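Local coordinates for putative uncharacterized protein PH0242 (Pyrococcus horikoshii, PDB 3VU1) that forms the beta-rich, calcium-binding C-terminal globular domain of the archaeal oligosaccharyltransferase AglB, at residues P198-L203 with L216-P221; A364-E369 with G373-K378; K455-K458 with K463-I466. One frame throughout, in Å; residues are numbered along the deposited sequence.

Contact 1. Residues P198-L203 with L216-P221; sequences PSLGVL and LAFGIP
Phe-218 puts its ring against two aliphatic side chains of one strand, Leu-200 and Val-202. The closer of the two is Leu-200, whose CD1 comes obliquely to Phe-218 CD2 at 3.6 Å, and the two side chains cross at about a right angle. Val-202 sends CG2 over one face of the ring, 4.1 Å above its plane and displaced toward the rim. On the opposite face Ala-217 CB stands over the ring centre, so the phenyl group is sandwiched between a methyl from the strand and the neighbouring methyl of its own helix. Both strand residues can serve because they alternate with Gly-201, which puts them on the same side of the strand. In Val-202 the first torsion sets CG1 anti to the backbone N (chi1 -175°) and leaves CG2 as the branch that meets the ring.

Farther out, Leu-127 of strand 125-130 and Leu-91 extend the apolar surroundings of Phe-218. Strand 200-205 is held between strands 192-196 and 125-130, with Gly-201 O also accepting a hydrogen bond from Thr-128 OG1. On the helical side, Leu-216 O is hydrogen-bonded to Tyr-248 OH, while Gly-219 turns the chain with positive phi (37°), a conformation readily reached without a side chain. The arrangement is that of a helix resting an aromatic side chain on a mixed beta-sheet, here one whose strands all fall in the Insert family region.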
loop_
_atom_site.group_PDB
_atom_site.type_symbol
_atom_site.label_atom_id
_atom_site.label_comp_id
_atom_site.label_asym_id
_atom_site.label_seq_id
_atom_site.Cartn_x
_atom_site.Cartn_y
_atom_site.Cartn_z
ATOM N N PRO A 198 -6.773 -18.623 -13.920
ATOM C CA PRO A 198 -6.539 -19.333 -15.167
ATOM C C PRO A 198 -5.145 -19.938 -15.248
ATOM O O PRO A 198 -4.978 -20.960 -15.909
ATOM C CB PRO A 198 -6.731 -18.236 -16.215
ATOM C CG PRO A 198 -7.772 -17.360 -15.592
ATOM C CD PRO A 198 -7.289 -17.263 -14.174
ATOM N N SER A 199 -4.163 -19.345 -14.563
ATOM C CA SER A 199 -2.767 -19.803 -14.701
ATOM C C SER A 199 -1.991 -20.143 -13.410
ATOM O O SER A 199 -0.934 -20.785 -13.475
ATOM C CB SER A 199 -1.978 -18.799 -15.521
ATOM O OG SER A 199 -2.074 -17.549 -14.893
ATOM N N LEU A 200 -2.502 -19.696 -12.260
ATOM C CA LEU A 200 -1.930 -20.042 -10.953
ATOM C C LEU A 200 -2.958 -20.670 -10.039
ATOM O O LEU A 200 -4.120 -20.275 -10.039
ATOM C CB LEU A 200 -1.348 -18.823 -10.236
ATOM C CG LEU A 200 -0.009 -18.261 -10.687
ATOM C CD1 LEU A 200 0.260 -17.002 -9.899
ATOM C CD2 LEU A 200 1.153 -19.215 -10.505
ATOM N N GLY A 201 -2.503 -21.646 -9.260
ATOM C CA GLY A 201 -3.234 -22.128 -8.095
ATOM C C GLY A 201 -2.485 -21.743 -6.826
ATOM O O GLY A 201 -1.369 -22.231 -6.579
ATOM N N VAL A 202 -3.083 -20.846 -6.040
ATOM C CA VAL A 202 -2.483 -20.365 -4.809
ATOM C C VAL A 202 -2.997 -21.212 -3.657
ATOM O O VAL A 202 -4.211 -21.382 -3.485
ATOM C CB VAL A 202 -2.853 -18.900 -4.545
ATOM C CG1 VAL A 202 -2.120 -18.359 -3.316
ATOM C CG2 VAL A 202 -2.568 -18.063 -5.781
ATOM N N LEU A 203 -2.065 -21.760 -2.889
ATOM C CA LEU A 203 -2.378 -22.467 -1.657
ATOM C C LEU A 203 -1.909 -21.614 -0.465
ATOM O O LEU A 203 -0.697 -21.462 -0.230
ATOM C CB LEU A 203 -1.650 -23.807 -1.660
ATOM C CG LEU A 203 -1.974 -24.820 -0.578
ATOM C CD1 LEU A 203 -3.360 -25.377 -0.823
ATOM C CD2 LEU A 203 -0.943 -25.952 -0.568
ATOM N N LEU A 216 -2.691 -8.268 -4.264
ATOM C CA LEU A 216 -1.945 -7.445 -5.211
ATOM C C LEU A 216 -0.954 -8.228 -6.070
ATOM O O LEU A 216 -0.633 -7.792 -7.170
ATOM C CB LEU A 216 -1.198 -6.319 -4.491
ATOM C CG LEU A 216 -2.006 -5.262 -3.705
ATOM C CD1 LEU A 216 -1.071 -4.408 -2.858
ATOM C CD2 LEU A 216 -2.884 -4.383 -4.588
ATOM N N ALA A 217 -0.452 -9.355 -5.564
ATOM C CA ALA A 217 0.448 -10.218 -6.343
ATOM C C ALA A 217 -0.305 -11.001 -7.430
ATOM O O ALA A 217 0.212 -11.202 -8.525
ATOM C CB ALA A 217 1.199 -11.187 -5.436
ATOM N N PHE A 218 -1.522 -11.434 -7.118
ATOM C CA PHE A 218 -2.193 -12.396 -7.947
ATOM C C PHE A 218 -3.546 -11.924 -8.422
ATOM O O PHE A 218 -4.317 -12.727 -8.883
ATOM C CB PHE A 218 -2.327 -13.706 -7.180
ATOM C CG PHE A 218 -1.031 -14.171 -6.568
ATOM C CD1 PHE A 218 -0.902 -14.298 -5.189
ATOM C CD2 PHE A 218 0.084 -14.454 -7.375
ATOM C CE1 PHE A 218 0.311 -14.706 -4.619
ATOM C CE2 PHE A 218 1.296 -14.867 -6.811
ATOM C CZ PHE A 218 1.414 -14.983 -5.429
ATOM N N GLY A 219 -3.831 -10.626 -8.337
ATOM C CA GLY A 219 -5.191 -10.116 -8.553
ATOM C C GLY A 219 -6.300 -11.025 -8.016
ATOM O O GLY A 219 -7.145 -11.482 -8.784
ATOM N N ILE A 220 -6.275 -11.328 -6.715
ATOM C CA ILE A 220 -7.382 -12.019 -6.049
ATOM C C ILE A 220 -8.225 -10.969 -5.312
ATOM O O ILE A 220 -7.787 -10.388 -4.322
ATOM C CB ILE A 220 -6.899 -13.055 -5.005
ATOM C CG1 ILE A 220 -5.885 -14.039 -5.577
ATOM C CG2 ILE A 220 -8.065 -13.799 -4.372
ATOM C CD1 ILE A 220 -6.277 -14.712 -6.864
ATOM N N PRO A 221 -9.451 -10.719 -5.773
ATOM C CA PRO A 221 -10.177 -9.664 -5.071
ATOM C C PRO A 221 -10.923 -10.164 -3.824
ATOM O O PRO A 221 -12.095 -9.901 -3.674
ATOM C CB PRO A 221 -11.164 -9.166 -6.138
ATOM C CG PRO A 221 -11.413 -10.360 -7.002
ATOM C CD PRO A 221 -10.234 -11.294 -6.881
#

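Contact 2. Residues A364-E369 with G373-K378; sequences AYIMRE and GRLELK
Met-367 reaches Gly-373 with the very end of its side chain. From CB, directed toward the strand, the chain continues to CG, which the first torsion sets anti to the carbonyl carbon (chi1 -55°) and which runs alongside CG2 of its own neighbour Ile-366. SD follows in extended form and still lies 4.4 Å from Ile-366 CG2. A turn about the CG-SD bond (chi3 85°) then brings CE to 4.1 Å from the backbone N of Gly-373. An unbranched, flexible thioether suits this task, since it can curve up to the main chain. Gly-373 in turn has backbone angles that suit a residue without a CB, with phi at 146°.

Beside this, Ile-366 CG2 faces Leu-375 CD1 at 4.4 Å, a loose apolar meeting of two buried branched residues. Arg-374 directs its CB away from the loop, and on that other side of the strand its NH1 makes a long salt bridge with Glu-376 OE2.

Ile-366 and Leu-375 both rest on Val-354 of strand 336-356, and Met-367 touches Ala-442 of strand 434-443. These two strands pair with 372-381, while backbone bonds from Ala-364 and Ile-366 to Val-471 attach the loop to strand 464-487. At its far end Glu-369 bonds Ile-449 N and Ser-450 OG, so the loop bridges this antiparallel sheet and the first turn of helix 448-460.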
loop_
_atom_site.group_PDB
_atom_site.type_symbol
_atom_site.label_atom_id
_atom_site.label_comp_id
_atom_site.label_asym_id
_atom_site.label_seq_id
_atom_site.Cartn_x
_atom_site.Cartn_y
_atom_site.Cartn_z
ATOM N N ALA A 364 17.442 10.080 9.853
ATOM C CA ALA A 364 16.320 9.447 10.533
ATOM C C ALA A 364 16.247 9.846 12.001
ATOM O O ALA A 364 15.225 9.637 12.648
ATOM C CB ALA A 364 16.413 7.931 10.403
ATOM N N TYR A 365 17.351 10.370 12.531
ATOM C CA TYR A 365 17.393 10.865 13.901
ATOM C C TYR A 365 18.185 12.174 13.940
ATOM O O TYR A 365 19.316 12.238 14.365
ATOM C CB TYR A 365 17.941 9.814 14.855
ATOM C CG TYR A 365 17.293 9.794 16.241
ATOM C CD1 TYR A 365 16.711 8.634 16.725
ATOM C CD2 TYR A 365 17.283 10.923 17.069
ATOM C CE1 TYR A 365 16.144 8.580 17.980
ATOM C CE2 TYR A 365 16.709 10.889 18.333
ATOM C CZ TYR A 365 16.146 9.705 18.788
ATOM O OH TYR A 365 15.553 9.608 20.038
ATOM N N ILE A 366 17.533 13.211 13.455
ATOM C CA ILE A 366 18.051 14.543 13.308
ATOM C C ILE A 366 18.647 15.142 14.592
ATOM O O ILE A 366 19.731 15.718 14.544
ATOM C CB ILE A 366 16.954 15.394 12.594
ATOM C CG1 ILE A 366 17.341 15.603 11.144
ATOM C CG2 ILE A 366 16.761 16.775 13.160
ATOM C CD1 ILE A 366 18.306 14.559 10.617
ATOM N N MET A 367 17.968 14.991 15.729
ATOM C CA MET A 367 18.430 15.555 17.006
ATOM C C MET A 367 17.901 14.761 18.193
ATOM O O MET A 367 16.777 14.222 18.141
ATOM C CB MET A 367 17.951 16.985 17.182
ATOM C CG MET A 367 18.283 17.971 16.080
ATOM S SD MET A 367 17.518 19.563 16.464
ATOM C CE MET A 367 18.763 20.282 17.535
ATOM N N ARG A 368 18.702 14.687 19.262
ATOM C CA ARG A 368 18.239 14.047 20.505
ATOM C C ARG A 368 17.473 15.069 21.338
ATOM O O ARG A 368 17.642 16.281 21.138
ATOM C CB ARG A 368 19.378 13.410 21.298
ATOM C CG ARG A 368 20.094 12.299 20.562
ATOM C CD ARG A 368 21.076 11.581 21.466
ATOM N NE ARG A 368 22.329 11.314 20.759
ATOM C CZ ARG A 368 23.122 10.261 20.963
ATOM N NH1 ARG A 368 22.809 9.327 21.862
ATOM N NH2 ARG A 368 24.241 10.136 20.255
ATOM N N GLU A 369 16.601 14.591 22.228
ATOM C CA GLU A 369 15.763 15.506 23.012
ATOM C C GLU A 369 16.682 16.395 23.871
ATOM O O GLU A 369 17.703 15.909 24.379
ATOM C CB GLU A 369 14.704 14.752 23.839
ATOM C CG GLU A 369 15.234 13.777 24.883
ATOM C CD GLU A 369 14.210 12.731 25.320
ATOM O OE1 GLU A 369 13.034 12.796 24.912
ATOM O OE2 GLU A 369 14.582 11.816 26.072
ATOM N N GLY A 373 20.493 23.941 17.950
ATOM C CA GLY A 373 21.441 24.408 16.910
ATOM C C GLY A 373 21.032 24.736 15.477
ATOM O O GLY A 373 19.871 24.647 15.099
ATOM N N ARG A 374 22.009 25.143 14.677
ATOM C CA ARG A 374 21.778 25.398 13.276
ATOM C C ARG A 374 21.651 24.084 12.528
ATOM O O ARG A 374 22.525 23.212 12.616
ATOM C CB ARG A 374 22.875 26.266 12.683
ATOM C CG ARG A 374 22.510 27.746 12.664
ATOM C CD ARG A 374 23.669 28.606 12.176
ATOM N NE ARG A 374 24.314 28.015 11.004
ATOM C CZ ARG A 374 24.207 28.491 9.769
ATOM N NH1 ARG A 374 24.825 27.871 8.764
ATOM N NH2 ARG A 374 23.491 29.590 9.542
ATOM N N LEU A 375 20.533 23.958 11.814
ATOM C CA LEU A 375 20.178 22.759 11.073
ATOM C C LEU A 375 20.177 23.129 9.621
ATOM O O LEU A 375 19.535 24.116 9.250
ATOM C CB LEU A 375 18.787 22.295 11.500
ATOM C CG LEU A 375 17.971 21.306 10.656
ATOM C CD1 LEU A 375 18.559 19.897 10.710
ATOM C CD2 LEU A 375 16.510 21.315 11.112
ATOM N N GLU A 376 20.904 22.355 8.813
ATOM C CA GLU A 376 21.045 22.620 7.375
ATOM C C GLU A 376 20.565 21.445 6.521
ATOM O O GLU A 376 21.132 20.352 6.575
ATOM C CB GLU A 376 22.491 22.954 7.014
ATOM C CG GLU A 376 23.035 24.241 7.629
ATOM C CD GLU A 376 24.489 24.102 8.090
ATOM O OE1 GLU A 376 25.394 23.925 7.229
ATOM O OE2 GLU A 376 24.720 24.156 9.328
ATOM N N LEU A 377 19.516 21.690 5.739
ATOM C CA LEU A 377 18.892 20.679 4.892
ATOM C C LEU A 377 18.935 21.147 3.466
ATOM O O LEU A 377 18.815 22.337 3.192
ATOM C CB LEU A 377 17.411 20.529 5.222
ATOM C CG LEU A 377 17.002 20.272 6.652
ATOM C CD1 LEU A 377 15.669 20.924 6.947
ATOM C CD2 LEU A 377 16.935 18.781 6.890
ATOM N N LYS A 378 19.078 20.193 2.562
ATOM C CA LYS A 378 18.828 20.418 1.165
ATOM C C LYS A 378 17.708 19.442 0.780
ATOM O O LYS A 378 17.821 18.221 0.967
ATOM C CB LYS A 378 20.112 20.210 0.339
ATOM C CG LYS A 378 20.814 21.500 -0.085
ATOM C CD LYS A 378 22.296 21.596 0.327
ATOM C CE LYS A 378 23.169 20.415 -0.109
ATOM N NZ LYS A 378 23.235 20.201 -1.585
#

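Contact 3. Residues K455-K458 with K463-I466; sequences KLEK and KLII
Leu-456 meets Leu-464 and Ile-466 where helix 448-460 lies against the opening residues of strand 464-487, a helix-turn-strand unit in the Peripheral 2 family region. The strand doubles back beneath the helix that precedes it.

Apolar contacts come first. The forked end of Leu-464 is presented to the helix, with CD2 3.9 Å from Leu-456 CB and CD1 only slightly farther from the same atom. Setting CG anti to the backbone N (chi1 173°) extends this fork toward the helix. Leu-456 passes across Ile-466 at about a right angle, and their CD1 atoms meet tip to tip at 3.9 Å. Leucine and isoleucine suit these places because their branched apolar ends pack against Leu-456. Leu-464 and Ile-466, two apart, share one side of the strand, while Ile-465 between them turns to Phe-413. Phe-395 and Tyr-397 of strand 385-401 add aromatic surface beneath Leu-456, and Tyr-397 also touches Leu-464.

At the margin a charged residue joins in. Glu-457 is exposed, and its carboxylate extends beyond the apolar contact to form a salt bridge through OE2 with Lys-453 NZ, one turn earlier on the helix. Its carbon chain does the other work, crossing Leu-464 at about a right angle.

Leu-464 CD2, 3.7 Å from Glu-457 CG, also touches main chain, lying 3.9 Å from Leu-456 C and 3.8 Å from Glu-457 N.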
loop_
_atom_site.group_PDB
_atom_site.type_symbol
_atom_site.label_atom_id
_atom_site.label_comp_id
_atom_site.label_asym_id
_atom_site.label_seq_id
_atom_site.Cartn_x
_atom_site.Cartn_y
_atom_site.Cartn_z
ATOM N N LYS A 455 4.972 6.379 28.131
ATOM C CA LYS A 455 3.543 6.169 27.913
ATOM C C LYS A 455 3.291 4.734 27.387
ATOM O O LYS A 455 2.502 3.976 27.976
ATOM C CB LYS A 455 2.995 7.280 27.013
ATOM C CG LYS A 455 1.484 7.365 26.901
ATOM C CD LYS A 455 0.981 6.913 25.525
ATOM C CE LYS A 455 -0.465 6.414 25.548
ATOM N NZ LYS A 455 -1.456 7.466 25.919
ATOM N N LEU A 456 4.018 4.341 26.335
ATOM C CA LEU A 456 3.924 2.984 25.783
ATOM C C LEU A 456 4.299 1.902 26.775
ATOM O O LEU A 456 3.656 0.843 26.834
ATOM C CB LEU A 456 4.803 2.831 24.546
ATOM C CG LEU A 456 4.558 3.776 23.376
ATOM C CD1 LEU A 456 5.752 3.725 22.444
ATOM C CD2 LEU A 456 3.265 3.417 22.669
ATOM N N GLU A 457 5.358 2.167 27.538
ATOM C CA GLU A 457 5.840 1.238 28.550
ATOM C C GLU A 457 4.779 1.013 29.623
ATOM O O GLU A 457 4.460 -0.139 29.964
ATOM C CB GLU A 457 7.166 1.714 29.138
ATOM C CG GLU A 457 8.354 1.302 28.280
ATOM C CD GLU A 457 9.671 1.949 28.685
ATOM O OE1 GLU A 457 9.716 2.665 29.710
ATOM O OE2 GLU A 457 10.676 1.737 27.968
ATOM N N LYS A 458 4.201 2.114 30.103
ATOM C CA LYS A 458 3.143 2.062 31.099
ATOM C C LYS A 458 1.921 1.306 30.543
ATOM O O LYS A 458 1.370 0.448 31.244
ATOM C CB LYS A 458 2.770 3.472 31.564
ATOM C CG LYS A 458 2.039 3.518 32.898
ATOM C CD LYS A 458 1.638 4.932 33.312
ATOM C CE LYS A 458 2.786 5.941 33.175
ATOM N NZ LYS A 458 4.016 5.621 33.967
ATOM N N LYS A 463 4.887 -6.785 27.355
ATOM C CA LYS A 463 4.364 -7.024 26.010
ATOM C C LYS A 463 4.947 -6.108 24.907
ATOM O O LYS A 463 4.729 -6.368 23.727
ATOM C CB LYS A 463 2.856 -6.908 26.019
ATOM C CG LYS A 463 2.150 -8.170 26.442
ATOM C CD LYS A 463 0.655 -7.931 26.564
ATOM C CE LYS A 463 0.100 -8.743 27.728
ATOM N NZ LYS A 463 -1.379 -8.974 27.667
ATOM N N LEU A 464 5.706 -5.073 25.285
ATOM C CA LEU A 464 6.207 -4.072 24.333
ATOM C C LEU A 464 7.650 -4.288 23.887
ATOM O O LEU A 464 8.522 -4.501 24.725
ATOM C CB LEU A 464 6.081 -2.665 24.938
ATOM C CG LEU A 464 6.682 -1.459 24.214
ATOM C CD1 LEU A 464 5.698 -0.929 23.190
ATOM C CD2 LEU A 464 7.014 -0.359 25.204
ATOM N N ILE A 465 7.893 -4.217 22.573
ATOM C CA ILE A 465 9.247 -4.233 22.012
ATOM C C ILE A 465 9.334 -3.059 21.039
ATOM O O ILE A 465 8.661 -3.040 20.023
ATOM C CB ILE A 465 9.535 -5.564 21.266
ATOM C CG1 ILE A 465 9.115 -6.777 22.104
ATOM C CG2 ILE A 465 10.997 -5.695 20.863
ATOM C CD1 ILE A 465 9.182 -8.106 21.368
ATOM N N ILE A 466 10.121 -2.050 21.367
ATOM C CA ILE A 466 10.317 -0.908 20.468
ATOM C C ILE A 466 11.291 -1.351 19.392
ATOM O O ILE A 466 12.309 -1.947 19.697
ATOM C CB ILE A 466 10.930 0.296 21.197
ATOM C CG1 ILE A 466 10.174 0.626 22.504
ATOM C CG2 ILE A 466 11.073 1.479 20.265
ATOM C CD1 ILE A 466 8.978 1.540 22.407
#

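In the fold
Contact 2 is the buried one; contacts 1 and 3 are partly buried, and contact 3 alone brings an exposed side chain into touch. Contact 1 stands apart on another sheet, its centre about 45 Å from that of contact 2. Contacts 2 and 3 come within about 9 Å at their nearest atoms and reach one sheet: strand 464-487 starts in contact 3 and later runs past the loop of contact 2, which also bonds to the helix of contact 3. All three are mainly apolar, but contact 1 relies on an aromatic ring, contact 2 on an isoleucine-leucine pair and a methionine methyl set against glycine main chain, and contact 3 on branched aliphatics edged by a glutamate.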